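Local atomic coordinates of acyl-coenzyme A oxidase 1 (Yarrowia lipolytica, PDB entry 5Y9D), a protein that catalyses the FAD-dependent oxidation of saturated acyl-CoAs to trans-2-enoyl-CoAs in peroxisomal beta-oxidation, handing the electrons to oxygen to form hydrogen peroxide. Residues 182-187 and 219-224; 190-195 and 274-279; 232-237 and 281-286. All blocks are in the same frame, centred on the assembly; numbering follows the deposited sequence.

Contact 1: residues 182-187 and 219-224; sequences TTATYD and CFAKLI
Phe-220 meets Thr-182 through its carbonyl O, 4.2 Å from Thr-182 CB; its side chain sets off away from residues 182-187. The methyl of Ala-221 turns inward instead. Its CB rests 3.7 Å from Thr-182 CG2 and 4.0 Å from Ala-184 CB, where small groups let the chains lie close. At Lys-222 the pairing becomes regular: its N donates to Thr-182 O (2.9 Å), and its O receives Ala-184 N. Lys-222 CB starts on the face that carries Thr-183, and the bent chain then leads NZ away to Lys-178 O. Leu-223 projects to the other face, with Ala-184. With CG anti to the backbone N (chi1 169°), it brings CD1 to 3.9 Å from Ala-184 O. Ile-224 closes the run, its N bonding to Ala-184 O and its O accepting Tyr-186 N (2.7 Å). Its CB lies 3.6 Å from Thr-185 CB, two beta-branched residues suited to extended chain. Lys-222 thus bonds on either side of its partner Thr-183, and Ile-224 likewise around Thr-185: the pattern of parallel strands, here within the beta domain of the acyl-CoA dehydrogenase fold, where the Phe-220 side chain comes to about 6 Å from FAD.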
loop_
_atom_site.group_PDB
_atom_site.type_symbol
_atom_site.label_atom_id
_atom_site.label_comp_id
_atom_site.label_asym_id
_atom_site.label_seq_id
_atom_site.Cartn_x
_atom_site.Cartn_y
_atom_site.Cartn_z
ATOM N N THR A 182 -33.005 1.416 0.873
ATOM C CA THR A 182 -33.833 1.769 -0.289
ATOM C C THR A 182 -35.006 0.829 -0.438
ATOM O O THR A 182 -34.828 -0.368 -0.353
ATOM C CB THR A 182 -33.039 1.637 -1.584
ATOM O OG1 THR A 182 -32.024 2.639 -1.629
ATOM C CG2 THR A 182 -33.950 1.800 -2.779
ATOM N N THR A 183 -36.194 1.354 -0.734
ATOM C CA THR A 183 -37.384 0.506 -0.803
ATOM C C THR A 183 -37.962 0.360 -2.174
ATOM O O THR A 183 -37.961 1.305 -2.954
ATOM C CB THR A 183 -38.544 1.067 0.057
ATOM O OG1 THR A 183 -39.029 2.300 -0.509
ATOM C CG2 THR A 183 -38.137 1.235 1.541
ATOM N N ALA A 184 -38.575 -0.797 -2.401
ATOM C CA ALA A 184 -39.393 -1.064 -3.576
ATOM C C ALA A 184 -40.767 -1.551 -3.129
ATOM O O ALA A 184 -40.969 -2.760 -2.900
ATOM C CB ALA A 184 -38.748 -2.132 -4.435
ATOM N N THR A 185 -41.720 -0.631 -3.032
ATOM C CA THR A 185 -42.995 -0.967 -2.450
ATOM C C THR A 185 -44.040 -1.055 -3.550
ATOM O O THR A 185 -44.159 -0.158 -4.378
ATOM C CB THR A 185 -43.403 -0.039 -1.280
ATOM O OG1 THR A 185 -44.812 0.166 -1.292
ATOM C CG2 THR A 185 -42.728 1.292 -1.332
ATOM N N TYR A 186 -44.781 -2.175 -3.528
ATOM C CA TYR A 186 -45.642 -2.608 -4.629
ATOM C C TYR A 186 -46.936 -1.842 -4.625
ATOM O O TYR A 186 -47.479 -1.578 -3.578
ATOM C CB TYR A 186 -45.963 -4.104 -4.550
ATOM C CG TYR A 186 -46.883 -4.522 -5.678
ATOM C CD1 TYR A 186 -46.454 -4.467 -7.000
ATOM C CD2 TYR A 186 -48.203 -4.910 -5.433
ATOM C CE1 TYR A 186 -47.296 -4.822 -8.041
ATOM C CE2 TYR A 186 -49.059 -5.262 -6.468
ATOM C CZ TYR A 186 -48.596 -5.217 -7.767
ATOM O OH TYR A 186 -49.421 -5.553 -8.798
ATOM N N ASP A 187 -47.406 -1.469 -5.805
ATOM C CA ASP A 187 -48.653 -0.734 -5.920
ATOM C C ASP A 187 -49.562 -1.447 -6.901
ATOM O O ASP A 187 -49.300 -1.468 -8.099
ATOM C CB ASP A 187 -48.400 0.721 -6.345
ATOM C CG ASP A 187 -49.685 1.541 -6.435
ATOM O OD1 ASP A 187 -50.779 0.960 -6.311
ATOM O OD2 ASP A 187 -49.606 2.769 -6.647
ATOM N N CYS A 219 -31.135 -2.147 -9.632
ATOM C CA CYS A 219 -31.105 -1.496 -8.331
ATOM C C CYS A 219 -31.600 -2.462 -7.261
ATOM O O CYS A 219 -32.603 -3.124 -7.457
ATOM C CB CYS A 219 -31.966 -0.248 -8.409
ATOM S SG CYS A 219 -32.618 0.333 -6.840
ATOM N N PHE A 220 -30.872 -2.589 -6.163
ATOM C CA PHE A 220 -31.260 -3.543 -5.122
ATOM C C PHE A 220 -32.035 -2.793 -4.032
ATOM O O PHE A 220 -31.610 -1.735 -3.603
ATOM C CB PHE A 220 -30.057 -4.264 -4.533
ATOM C CG PHE A 220 -29.388 -5.204 -5.488
ATOM C CD1 PHE A 220 -28.609 -4.711 -6.543
ATOM C CD2 PHE A 220 -29.514 -6.573 -5.340
ATOM C CE1 PHE A 220 -27.979 -5.573 -7.431
ATOM C CE2 PHE A 220 -28.896 -7.438 -6.222
ATOM C CZ PHE A 220 -28.111 -6.940 -7.266
ATOM N N ALA A 221 -33.161 -3.347 -3.590
ATOM C CA ALA A 221 -34.041 -2.672 -2.648
ATOM C C ALA A 221 -34.915 -3.662 -1.881
ATOM O O ALA A 221 -35.131 -4.803 -2.312
ATOM C CB ALA A 221 -34.934 -1.695 -3.403
ATOM N N LYS A 222 -35.456 -3.199 -0.765
ATOM C CA LYS A 222 -36.379 -4.001 0.016
ATOM C C LYS A 222 -37.725 -3.997 -0.650
ATOM O O LYS A 222 -38.330 -2.943 -0.877
ATOM C CB LYS A 222 -36.477 -3.491 1.448
ATOM C CG LYS A 222 -35.205 -3.718 2.230
ATOM C CD LYS A 222 -34.802 -5.186 2.149
ATOM C CE LYS A 222 -33.685 -5.534 3.100
ATOM N NZ LYS A 222 -34.020 -5.081 4.481
ATOM N N LEU A 223 -38.164 -5.201 -0.997
ATOM C CA LEU A 223 -39.441 -5.427 -1.652
ATOM C C LEU A 223 -40.540 -5.297 -0.609
ATOM O O LEU A 223 -40.634 -6.135 0.308
ATOM C CB LEU A 223 -39.428 -6.838 -2.204
ATOM C CG LEU A 223 -40.733 -7.395 -2.716
ATOM C CD1 LEU A 223 -41.159 -6.536 -3.882
ATOM C CD2 LEU A 223 -40.492 -8.845 -3.123
ATOM N N ILE A 224 -41.356 -4.243 -0.709
ATOM C CA ILE A 224 -42.411 -4.067 0.274
ATOM C C ILE A 224 -43.767 -4.289 -0.369
ATOM O O ILE A 224 -44.097 -3.624 -1.315
ATOM C CB ILE A 224 -42.390 -2.701 0.990
ATOM C CG1 ILE A 224 -40.970 -2.208 1.284
ATOM C CG2 ILE A 224 -43.162 -2.796 2.300
ATOM C CD1 ILE A 224 -40.128 -3.117 2.145
#

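Contact 2: residues 190-195 and 274-279; sequences SDQFII and NVRIPR
An antiparallel strand pair in the beta domain joins residues 192-195 to 275-278, with Phe-193 opposite Ile-277 and Ile-195 opposite Val-275 as its hydrogen-bonded pairs. Both pairs are closed by two backbone bonds, Phe-193 N to Ile-277 O (2.8 Å) being one of them. Their side chains share the buried face. Ile-277 places CG1 between its backbone N and carbonyl carbon (chi1 59°), which brings CG1 to 3.8 Å from Phe-193 CB and lets CD1 reach Ile-195 CG1. The Phe-193 ring presents its CE2 edge to the carbonyl O of Arg-279 at 3.5 Å.

The other face is amphipathic. Arg-276, extended from CG to NE, runs alongside Ile-194, whose CD1 lies 3.5 Å from NH2 over one face of the guanidinium. At the edge of the same group, NH1 gives Gln-192 OE1 a nearly straight bond of 3.2 Å, in the planes of both guanidinium and carbonyl; NH1 also forms a salt bridge with Asp-187. A long arginine suits this place because its flat end can rest on isoleucine while its rim serves polar partners.

Beyond the regular pairing, Asp-191 opens a G1 bulge with Gln-192 opposite Asp-187, adopting positive phi. Its O accepts Arg-279 N, and its OD2 uses the syn lone pair to receive Arg-279 NH2 at 3.0 Å, with carboxylate and guanidinium planes only 16° apart. Asp-191 OD1 is bonded to Tyr-186 OH, and Arg-279 NE to Val-289 O. The salt bridge therefore has support on both partners, which probably fixes their rotation and ties the bulge to the end of strand 275-278.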
loop_
_atom_site.group_PDB
_atom_site.type_symbol
_atom_site.label_atom_id
_atom_site.label_comp_id
_atom_site.label_asym_id
_atom_site.label_seq_id
_atom_site.Cartn_x
_atom_site.Cartn_y
_atom_site.Cartn_z
ATOM N N SER A 190 -51.826 0.368 -9.845
ATOM C CA SER A 190 -51.080 0.650 -11.102
ATOM C C SER A 190 -50.207 -0.513 -11.648
ATOM O O SER A 190 -49.685 -0.420 -12.768
ATOM C CB SER A 190 -50.215 1.919 -10.929
ATOM O OG SER A 190 -49.349 1.834 -9.803
ATOM N N ASP A 191 -50.072 -1.591 -10.873
ATOM C CA ASP A 191 -49.156 -2.694 -11.177
ATOM C C ASP A 191 -47.698 -2.197 -11.376
ATOM O O ASP A 191 -47.019 -2.524 -12.366
ATOM C CB ASP A 191 -49.644 -3.537 -12.371
ATOM C CG ASP A 191 -49.123 -4.995 -12.319
ATOM O OD1 ASP A 191 -48.704 -5.441 -11.238
ATOM O OD2 ASP A 191 -49.116 -5.714 -13.346
ATOM N N GLN A 192 -47.240 -1.429 -10.379
ATOM C CA GLN A 192 -45.917 -0.804 -10.370
ATOM C C GLN A 192 -45.172 -1.004 -9.056
ATOM O O GLN A 192 -45.794 -1.283 -8.006
ATOM C CB GLN A 192 -46.066 0.688 -10.630
ATOM C CG GLN A 192 -46.651 0.940 -11.997
ATOM C CD GLN A 192 -46.678 2.395 -12.393
ATOM O OE1 GLN A 192 -46.961 3.266 -11.588
ATOM N NE2 GLN A 192 -46.409 2.654 -13.662
ATOM N N PHE A 193 -43.842 -0.881 -9.117
ATOM C CA PHE A 193 -43.062 -0.635 -7.909
ATOM C C PHE A 193 -42.718 0.846 -7.782
ATOM O O PHE A 193 -42.419 1.552 -8.758
ATOM C CB PHE A 193 -41.790 -1.476 -7.865
ATOM C CG PHE A 193 -42.043 -2.963 -7.708
ATOM C CD1 PHE A 193 -42.467 -3.482 -6.499
ATOM C CD2 PHE A 193 -41.860 -3.815 -8.752
ATOM C CE1 PHE A 193 -42.686 -4.830 -6.351
ATOM C CE2 PHE A 193 -42.087 -5.167 -8.617
ATOM C CZ PHE A 193 -42.500 -5.683 -7.420
ATOM N N ILE A 194 -42.781 1.294 -6.543
ATOM C CA ILE A 194 -42.359 2.610 -6.142
ATOM C C ILE A 194 -41.006 2.441 -5.468
ATOM O O ILE A 194 -40.896 1.846 -4.384
ATOM C CB ILE A 194 -43.382 3.228 -5.180
ATOM C CG1 ILE A 194 -44.735 3.326 -5.866
ATOM C CG2 ILE A 194 -42.962 4.613 -4.706
ATOM C CD1 ILE A 194 -45.836 3.768 -4.919
ATOM N N ILE A 195 -39.988 2.969 -6.137
ATOM C CA ILE A 195 -38.626 2.918 -5.669
ATOM C C ILE A 195 -38.306 4.213 -4.973
ATOM O O ILE A 195 -38.337 5.273 -5.603
ATOM C CB ILE A 195 -37.623 2.736 -6.830
ATOM C CG1 ILE A 195 -37.898 1.435 -7.568
ATOM C CG2 ILE A 195 -36.204 2.718 -6.323
ATOM C CD1 ILE A 195 -37.814 0.196 -6.711
ATOM N N ASN A 274 -40.018 8.457 -5.191
ATOM C CA ASN A 274 -41.278 7.880 -5.781
ATOM C C ASN A 274 -41.161 7.677 -7.253
ATOM O O ASN A 274 -41.912 8.258 -8.043
ATOM C CB ASN A 274 -42.558 8.692 -5.455
ATOM C CG ASN A 274 -42.969 8.580 -3.988
ATOM O OD1 ASN A 274 -44.042 8.057 -3.683
ATOM N ND2 ASN A 274 -42.104 9.081 -3.058
ATOM N N VAL A 275 -40.156 6.894 -7.614
ATOM C CA VAL A 275 -39.948 6.506 -8.995
ATOM C C VAL A 275 -40.707 5.228 -9.322
ATOM O O VAL A 275 -40.530 4.205 -8.668
ATOM C CB VAL A 275 -38.463 6.328 -9.303
ATOM C CG1 VAL A 275 -38.285 5.752 -10.691
ATOM C CG2 VAL A 275 -37.776 7.666 -9.200
ATOM N N ARG A 276 -41.523 5.298 -10.364
ATOM C CA ARG A 276 -42.446 4.235 -10.698
ATOM C C ARG A 276 -41.840 3.429 -11.789
ATOM O O ARG A 276 -41.387 3.975 -12.799
ATOM C CB ARG A 276 -43.801 4.809 -11.087
ATOM C CG ARG A 276 -44.417 5.582 -9.929
ATOM C CD ARG A 276 -45.881 5.928 -10.140
ATOM N NE ARG A 276 -46.521 6.246 -8.847
ATOM C CZ ARG A 276 -47.303 5.426 -8.128
ATOM N NH1 ARG A 276 -47.616 4.198 -8.550
ATOM N NH2 ARG A 276 -47.789 5.848 -6.975
ATOM N N ILE A 277 -41.755 2.131 -11.531
ATOM C CA ILE A 277 -41.409 1.172 -12.556
ATOM C C ILE A 277 -42.537 0.120 -12.687
ATOM O O ILE A 277 -43.224 -0.179 -11.727
ATOM C CB ILE A 277 -40.035 0.500 -12.289
ATOM C CG1 ILE A 277 -40.025 -0.228 -10.960
ATOM C CG2 ILE A 277 -38.914 1.531 -12.317
ATOM C CD1 ILE A 277 -38.739 -0.975 -10.702
ATOM N N PRO A 278 -42.722 -0.443 -13.874
ATOM C CA PRO A 278 -43.666 -1.555 -13.893
ATOM C C PRO A 278 -43.194 -2.734 -13.062
ATOM O O PRO A 278 -42.020 -2.847 -12.737
ATOM C CB PRO A 278 -43.752 -1.944 -15.376
ATOM C CG PRO A 278 -42.619 -1.240 -16.053
ATOM C CD PRO A 278 -42.259 -0.055 -15.215
ATOM N N ARG A 279 -44.133 -3.613 -12.734
ATOM C CA ARG A 279 -43.867 -4.784 -11.879
ATOM C C ARG A 279 -42.928 -5.782 -12.577
ATOM O O ARG A 279 -42.125 -6.442 -11.923
ATOM C CB ARG A 279 -45.210 -5.427 -11.489
ATOM C CG ARG A 279 -45.166 -6.799 -10.832
ATOM C CD ARG A 279 -46.570 -7.406 -10.790
ATOM N NE ARG A 279 -46.537 -8.768 -11.294
ATOM C CZ ARG A 279 -47.051 -9.178 -12.446
ATOM N NH1 ARG A 279 -46.917 -10.458 -12.778
ATOM N NH2 ARG A 279 -47.712 -8.352 -13.256
#

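Contact 3: residues 232-237 and 281-286; sequences TRNFVV and NMLMRY
The Phe-235 ring is approached by Met-282 obliquely, squarely over neither face nor edge. Met-282 CB is 3.5 Å from CD2 of that ring, and SD lies 5.0 Å from the ring centroid and 52° off its normal, a Met-aromatic contact. Phe-193, from strand 192-196, meets the same ring edge-to-face. Because the methionine chain is extended beyond CG, its CE travels on past the ring to 3.5 Å from Arg-233 CG, the two side chains lying alongside each other. A flexible, polarisable thioether suits a place that touches both an aromatic ring and the aliphatic part of an arginine.

Two backbone bonds bracket this packing. Leu-283 N donates to Asn-234 O (2.9 Å), and Val-236 N donates to Asn-281 O (3.0 Å). Leu-283 then sets CD1 at 3.9 Å from Asn-234 CB, with its CD2 4.2 Å from Val-236 CG2. The branched side chains of Leu-283 and Val-236 suit a site that Ile-139 and Ser-142 of helix 122-142 also line.

Met-282 O is bonded to Gln-147 of helix 145-153, so the loop has polar anchors on its strand and on a helix. The chemistry implies that residues 281-283 are fixed against strand 228-238 by a single bridge with two main-chain bonds, while sulfur and hydrocarbon contacts bury the side chains.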
loop_
_atom_site.group_PDB
_atom_site.type_symbol
_atom_site.label_atom_id
_atom_site.label_comp_id
_atom_site.label_asym_id
_atom_site.label_seq_id
_atom_site.Cartn_x
_atom_site.Cartn_y
_atom_site.Cartn_z
ATOM N N THR A 232 -34.335 -8.238 0.209
ATOM C CA THR A 232 -33.648 -7.567 -0.874
ATOM C C THR A 232 -33.821 -8.254 -2.219
ATOM O O THR A 232 -33.497 -9.407 -2.385
ATOM C CB THR A 232 -32.158 -7.468 -0.560
ATOM O OG1 THR A 232 -31.991 -6.764 0.662
ATOM C CG2 THR A 232 -31.430 -6.734 -1.648
ATOM N N ARG A 233 -34.278 -7.478 -3.185
ATOM C CA ARG A 233 -34.708 -7.951 -4.477
ATOM C C ARG A 233 -34.108 -7.080 -5.589
ATOM O O ARG A 233 -33.486 -6.082 -5.314
ATOM C CB ARG A 233 -36.223 -7.958 -4.536
ATOM C CG ARG A 233 -36.883 -9.316 -4.408
ATOM C CD ARG A 233 -36.030 -10.375 -3.749
ATOM N NE ARG A 233 -36.829 -11.211 -2.870
ATOM C CZ ARG A 233 -36.345 -11.930 -1.866
ATOM N NH1 ARG A 233 -35.053 -11.934 -1.603
ATOM N NH2 ARG A 233 -37.159 -12.649 -1.120
ATOM N N ASN A 234 -34.253 -7.508 -6.834
ATOM C CA ASN A 234 -33.620 -6.898 -7.991
ATOM C C ASN A 234 -34.565 -6.171 -8.929
ATOM O O ASN A 234 -35.477 -6.774 -9.421
ATOM C CB ASN A 234 -33.026 -8.032 -8.810
ATOM C CG ASN A 234 -31.559 -8.169 -8.620
ATOM O OD1 ASN A 234 -30.930 -7.282 -8.092
ATOM N ND2 ASN A 234 -31.002 -9.275 -9.049
ATOM N N PHE A 235 -34.329 -4.905 -9.248
ATOM C CA PHE A 235 -35.224 -4.234 -10.210
ATOM C C PHE A 235 -34.432 -3.462 -11.248
ATOM O O PHE A 235 -33.412 -2.887 -10.928
ATOM C CB PHE A 235 -36.185 -3.279 -9.489
ATOM C CG PHE A 235 -36.759 -3.841 -8.216
ATOM C CD1 PHE A 235 -35.988 -3.940 -7.068
ATOM C CD2 PHE A 235 -38.081 -4.280 -8.167
ATOM C CE1 PHE A 235 -36.515 -4.494 -5.900
ATOM C CE2 PHE A 235 -38.630 -4.813 -7.001
ATOM C CZ PHE A 235 -37.849 -4.924 -5.857
ATOM N N VAL A 236 -34.896 -3.467 -12.489
ATOM C CA VAL A 236 -34.372 -2.576 -13.490
ATOM C C VAL A 236 -35.087 -1.234 -13.412
ATOM O O VAL A 236 -36.320 -1.170 -13.542
ATOM C CB VAL A 236 -34.560 -3.099 -14.916
ATOM C CG1 VAL A 236 -33.992 -2.084 -15.919
ATOM C CG2 VAL A 236 -33.888 -4.457 -15.079
ATOM N N VAL A 237 -34.306 -0.160 -13.252
ATOM C CA VAL A 237 -34.848 1.183 -13.177
ATOM C C VAL A 237 -34.146 2.031 -14.239
ATOM O O VAL A 237 -32.925 2.148 -14.219
ATOM C CB VAL A 237 -34.640 1.796 -11.762
ATOM C CG1 VAL A 237 -35.404 3.111 -11.606
ATOM C CG2 VAL A 237 -35.030 0.808 -10.660
ATOM N N ASN A 281 -40.308 -5.264 -14.192
ATOM C CA ASN A 281 -38.926 -4.822 -14.134
ATOM C C ASN A 281 -38.193 -5.503 -13.020
ATOM O O ASN A 281 -36.972 -5.562 -13.016
ATOM C CB ASN A 281 -38.855 -3.295 -13.912
ATOM C CG ASN A 281 -39.011 -2.514 -15.202
ATOM O OD1 ASN A 281 -38.453 -1.449 -15.340
ATOM N ND2 ASN A 281 -39.728 -3.070 -16.172
ATOM N N MET A 282 -38.933 -5.969 -12.036
ATOM C CA MET A 282 -38.345 -6.764 -10.982
ATOM C C MET A 282 -37.956 -8.035 -11.665
ATOM O O MET A 282 -38.686 -8.529 -12.505
ATOM C CB MET A 282 -39.360 -7.040 -9.885
ATOM C CG MET A 282 -39.167 -8.361 -9.221
ATOM S SD MET A 282 -40.062 -8.441 -7.670
ATOM C CE MET A 282 -39.289 -9.844 -6.871
ATOM N N LEU A 283 -36.807 -8.565 -11.315
ATOM C CA LEU A 283 -36.274 -9.723 -12.007
ATOM C C LEU A 283 -36.748 -10.981 -11.270
ATOM O O LEU A 283 -36.536 -11.099 -10.077
ATOM C CB LEU A 283 -34.751 -9.599 -12.092
ATOM C CG LEU A 283 -34.262 -8.374 -12.903
ATOM C CD1 LEU A 283 -32.784 -8.080 -12.687
ATOM C CD2 LEU A 283 -34.549 -8.592 -14.362
ATOM N N MET A 284 -37.419 -11.893 -11.984
ATOM C CA MET A 284 -38.290 -12.884 -11.346
ATOM C C MET A 284 -37.976 -14.329 -11.694
ATOM O O MET A 284 -38.873 -15.168 -11.771
ATOM C CB MET A 284 -39.764 -12.599 -11.700
ATOM C CG MET A 284 -40.314 -11.302 -11.144
ATOM S SD MET A 284 -42.115 -11.237 -11.053
ATOM C CE MET A 284 -42.381 -9.487 -10.805
ATOM N N ARG A 285 -36.711 -14.642 -11.891
ATOM C CA ARG A 285 -36.336 -16.008 -12.178
ATOM C C ARG A 285 -36.650 -16.882 -10.952
ATOM O O ARG A 285 -37.216 -17.974 -11.078
ATOM C CB ARG A 285 -34.864 -16.074 -12.561
ATOM C CG ARG A 285 -34.483 -17.314 -13.335
ATOM C CD ARG A 285 -33.042 -17.267 -13.785
ATOM N NE ARG A 285 -32.689 -18.489 -14.503
ATOM C CZ ARG A 285 -32.694 -18.647 -15.827
ATOM N NH1 ARG A 285 -32.348 -19.823 -16.349
ATOM N NH2 ARG A 285 -33.040 -17.662 -16.644
ATOM N N TYR A 286 -36.329 -16.361 -9.773
ATOM C CA TYR A 286 -36.433 -17.107 -8.531
ATOM C C TYR A 286 -37.499 -16.589 -7.576
ATOM O O TYR A 286 -38.186 -17.369 -6.923
ATOM C CB TYR A 286 -35.086 -17.066 -7.805
ATOM C CG TYR A 286 -33.941 -17.618 -8.611
ATOM C CD1 TYR A 286 -34.055 -18.840 -9.248
ATOM C CD2 TYR A 286 -32.737 -16.922 -8.724
ATOM C CE1 TYR A 286 -33.012 -19.356 -9.998
ATOM C CE2 TYR A 286 -31.684 -17.434 -9.468
ATOM C CZ TYR A 286 -31.833 -18.656 -10.103
ATOM O OH TYR A 286 -30.808 -19.200 -10.836
#

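Overall arrangement
All three contacts gather in the beta domain on one flank of the chain, with contact 1 central: its centre is about 9 Å from that of contact 2 and about 10 Å from that of contact 3, which lie about 12 Å apart. One mixed sheet joins them, its neighbouring strands running 275-278, 192-196, 183-187, 216-225 and 228-238. Along the chain, contact 1 closes before contact 3 opens, whereas contact 2 interlocks with both. Leu-223 on Phe-193 and Ile-277 on Phe-235 continue the packing between them. Segments 32 to 79 residues apart in sequence thus meet in one unit: strand 216-225 approaches FAD, and the loop after strand 275-278 meets helices 122-142 and 145-153.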